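Local structure of phenylacetic acid degradation protein PaaI (Thermus thermophilus HB8, 1WLU) at residues Leu11-Leu16 with Phe51-Asn56. The protein is a hot dog fold thioesterase linked to phenylacetic acid degradation that probably hydrolyses acyl-CoA thioesters. Numbering follows the deposited sequence.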
ATOM      1  N   LEU A  11      19.212  -9.200 -14.746  1.00 15.49           N
ATOM      2  CA  LEU A  11      19.557  -8.398 -13.580  1.00 15.68           C
ATOM      3  C   LEU A  11      20.884  -8.816 -12.958  1.00 16.70           C
ATOM      4  O   LEU A  11      21.291  -9.977 -13.046  1.00 18.74           O
ATOM      5  CB  LEU A  11      18.442  -8.493 -12.535  1.00 16.00           C
ATOM      6  CG  LEU A  11      17.031  -8.190 -13.049  1.00 15.82           C
ATOM      7  CD1 LEU A  11      16.057  -8.198 -11.877  1.00 16.39           C
ATOM      8  CD2 LEU A  11      17.008  -6.839 -13.753  1.00 15.54           C
ATOM      9  N   LYS A  12      21.554  -7.853 -12.335  1.00 15.83           N
ATOM     10  CA  LYS A  12      22.834  -8.098 -11.683  1.00 16.25           C
ATOM     11  C   LYS A  12      22.841  -7.425 -10.319  1.00 16.19           C
ATOM     12  O   LYS A  12      22.119  -6.454 -10.095  1.00 16.18           O
ATOM     13  CB  LYS A  12      23.976  -7.545 -12.534  1.00 19.32           C
ATOM     14  CG  LYS A  12      24.068  -8.177 -13.915  1.00 23.74           C
ATOM     15  CD  LYS A  12      25.201  -7.581 -14.727  1.00 26.51           C
ATOM     16  CE  LYS A  12      25.259  -8.200 -16.115  1.00 29.63           C
ATOM     17  NZ  LYS A  12      26.380  -7.648 -16.923  1.00 32.74           N
ATOM     18  N   VAL A  13      23.649  -7.948  -9.406  1.00 14.93           N
ATOM     19  CA  VAL A  13      23.744  -7.373  -8.072  1.00 14.53           C
ATOM     20  C   VAL A  13      24.937  -6.428  -8.029  1.00 14.42           C
ATOM     21  O   VAL A  13      26.046  -6.803  -8.418  1.00 13.70           O
ATOM     22  CB  VAL A  13      23.923  -8.473  -7.002  1.00 14.14           C
ATOM     23  CG1 VAL A  13      24.070  -7.846  -5.620  1.00 16.03           C
ATOM     24  CG2 VAL A  13      22.733  -9.422  -7.030  1.00 15.54           C
ATOM     25  N   LEU A  14      24.710  -5.197  -7.580  1.00 13.83           N
ATOM     26  CA  LEU A  14      25.783  -4.215  -7.487  1.00 14.23           C
ATOM     27  C   LEU A  14      26.252  -4.052  -6.048  1.00 14.52           C
ATOM     28  O   LEU A  14      27.309  -3.475  -5.795  1.00 15.95           O
ATOM     29  CB  LEU A  14      25.334  -2.858  -8.035  1.00 14.79           C
ATOM     30  CG  LEU A  14      24.879  -2.820  -9.496  1.00 16.43           C
ATOM     31  CD1 LEU A  14      24.672  -1.370  -9.906  1.00 18.30           C
ATOM     32  CD2 LEU A  14      25.916  -3.482 -10.395  1.00 19.10           C
ATOM     33  N   HIS A  15      25.460  -4.549  -5.104  1.00 14.08           N
ATOM     34  CA  HIS A  15      25.837  -4.467  -3.702  1.00 14.60           C
ATOM     35  C   HIS A  15      24.965  -5.360  -2.840  1.00 14.72           C
ATOM     36  O   HIS A  15      23.770  -5.516  -3.089  1.00 13.49           O
ATOM     37  CB  HIS A  15      25.755  -3.021  -3.199  1.00 18.39           C
ATOM     38  CG  HIS A  15      26.529  -2.778  -1.939  1.00 21.46           C
ATOM     39  ND1 HIS A  15      25.988  -2.948  -0.683  1.00 25.07           N
ATOM     40  CD2 HIS A  15      27.819  -2.412  -1.746  1.00 23.73           C
ATOM     41  CE1 HIS A  15      26.910  -2.697   0.230  1.00 24.42           C
ATOM     42  NE2 HIS A  15      28.030  -2.370  -0.389  1.00 25.84           N
ATOM     43  N   LEU A  16      25.582  -5.976  -1.840  1.00 14.29           N
ATOM     44  CA  LEU A  16      24.861  -6.822  -0.904  1.00 14.64           C
ATOM     45  C   LEU A  16      25.625  -6.781   0.404  1.00 16.03           C
ATOM     46  O   LEU A  16      26.820  -7.071   0.446  1.00 16.18           O
ATOM     47  CB  LEU A  16      24.759  -8.264  -1.407  1.00 16.35           C
ATOM     48  CG  LEU A  16      23.897  -9.182  -0.529  1.00 17.42           C
ATOM     49  CD1 LEU A  16      22.464  -8.661  -0.480  1.00 19.56           C
ATOM     50  CD2 LEU A  16      23.923 -10.599  -1.082  1.00 19.97           C
ATOM     51  N   PHE A  51      14.815  -6.122  -2.720  1.00 12.24           N
ATOM     52  CA  PHE A  51      14.062  -6.314  -1.481  1.00 12.17           C
ATOM     53  C   PHE A  51      14.309  -7.727  -0.940  1.00 12.44           C
ATOM     54  O   PHE A  51      14.585  -7.915   0.247  1.00 12.62           O
ATOM     55  CB  PHE A  51      12.577  -6.084  -1.809  1.00 12.36           C
ATOM     56  CG  PHE A  51      11.606  -6.550  -0.757  1.00 12.07           C
ATOM     57  CD1 PHE A  51      11.592  -5.986   0.514  1.00 14.74           C
ATOM     58  CD2 PHE A  51      10.630  -7.485  -1.083  1.00 14.49           C
ATOM     59  CE1 PHE A  51      10.612  -6.341   1.437  1.00 16.75           C
ATOM     60  CE2 PHE A  51       9.646  -7.847  -0.165  1.00 13.35           C
ATOM     61  CZ  PHE A  51       9.639  -7.271   1.095  1.00 15.70           C
ATOM     62  N   ALA A  52      14.222  -8.713  -1.828  1.00 12.59           N
ATOM     63  CA  ALA A  52      14.438 -10.106  -1.458  1.00 14.10           C
ATOM     64  C   ALA A  52      15.849 -10.341  -0.934  1.00 14.58           C
ATOM     65  O   ALA A  52      16.039 -10.961   0.113  1.00 14.42           O
ATOM     66  CB  ALA A  52      14.179 -11.003  -2.659  1.00 15.24           C
ATOM     67  N   LEU A  53      16.843  -9.847  -1.663  1.00 13.94           N
ATOM     68  CA  LEU A  53      18.224 -10.033  -1.244  1.00 14.60           C
ATOM     69  C   LEU A  53      18.524  -9.325   0.075  1.00 14.71           C
ATOM     70  O   LEU A  53      19.114  -9.916   0.981  1.00 15.21           O
ATOM     71  CB  LEU A  53      19.178  -9.554  -2.342  1.00 15.73           C
ATOM     72  CG  LEU A  53      19.188 -10.437  -3.596  1.00 17.27           C
ATOM     73  CD1 LEU A  53      20.127  -9.847  -4.633  1.00 19.13           C
ATOM     74  CD2 LEU A  53      19.617 -11.855  -3.230  1.00 21.21           C
ATOM     75  N   ALA A  54      18.109  -8.068   0.195  1.00 14.02           N
ATOM     76  CA  ALA A  54      18.360  -7.325   1.425  1.00 14.59           C
ATOM     77  C   ALA A  54      17.713  -8.002   2.630  1.00 14.48           C
ATOM     78  O   ALA A  54      18.350  -8.189   3.665  1.00 15.13           O
ATOM     79  CB  ALA A  54      17.842  -5.897   1.296  1.00 13.69           C
ATOM     80  N   SER A  55      16.444  -8.370   2.500  1.00 13.82           N
ATOM     81  CA  SER A  55      15.745  -8.997   3.610  1.00 13.61           C
ATOM     82  C   SER A  55      16.306 -10.361   3.996  1.00 14.64           C
ATOM     83  O   SER A  55      16.378 -10.693   5.179  1.00 15.80           O
ATOM     84  CB  SER A  55      14.245  -9.116   3.301  1.00 14.45           C
ATOM     85  OG  SER A  55      14.002  -9.896   2.142  1.00 14.44           O
ATOM     86  N   ASN A  56      16.723 -11.146   3.009  1.00 15.20           N
ATOM     87  CA  ASN A  56      17.243 -12.468   3.312  1.00 15.44           C
ATOM     88  C   ASN A  56      18.640 -12.486   3.920  1.00 16.42           C
ATOM     89  O   ASN A  56      19.107 -13.535   4.356  1.00 16.70           O
ATOM     90  CB  ASN A  56      17.146 -13.360   2.072  1.00 17.53           C
ATOM     91  CG  ASN A  56      15.747 -13.935   1.893  1.00 19.12           C
ATOM     92  OD1 ASN A  56      15.445 -15.030   2.373  1.00 20.56           O
ATOM     93  ND2 ASN A  56      14.876 -13.181   1.229  1.00 22.83           N
TER
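Leu53 reaches out from the helix 40-56 and meets Val13 and Leu16, the two residues of segment 11-16 that carry the contact. At its CB, the methyl CD1 of Leu16 lies 3.9 Å away and also rests 3.9 Å from the carbonyl O of Leu53, so one methyl touches the root of the side chain and the backbone beside it. CG of Leu53 stands anti to its own carbonyl carbon (chi1 -70°), and from that branch point the chain runs on in extended form, carrying CD1 out to CG2 of Val13 at 3.6 Å, methyl against methyl. The two leucines cross at about a right angle, whereas Val13 meets Leu53 on a slant. Leu16 sets out along the flank of the helix; with CG anti to the backbone N (chi1 -175°), its end turns in, and CD1 also comes within 4.4 Å of Ala54 N. The side chains meet as hydrocarbon on hydrocarbon, the polar atoms touched are Leu53 O and Ala54 N of the helix backbone, and the small patch buries 146 Å² in all.

One turn on from Ala52, Asn56 ND2 gives a nearly straight bond to Ala52 O (2.7 Å, 166°), which Asn56 N approaches from the opposite face, while Asn56 OD1 takes the N-H of Ala61.

A classic beta bulge, Leu14 and His15 facing Val22, bends strand 12-17, an edge strand of the sheet within this chain, between Val13 and Leu16. Leu34 of the second subunit packs on Leu53 too, and Ala54 lies on Tyr96 and Ala84 of the antiparallel sheet that wraps the central helix in this hot dog fold.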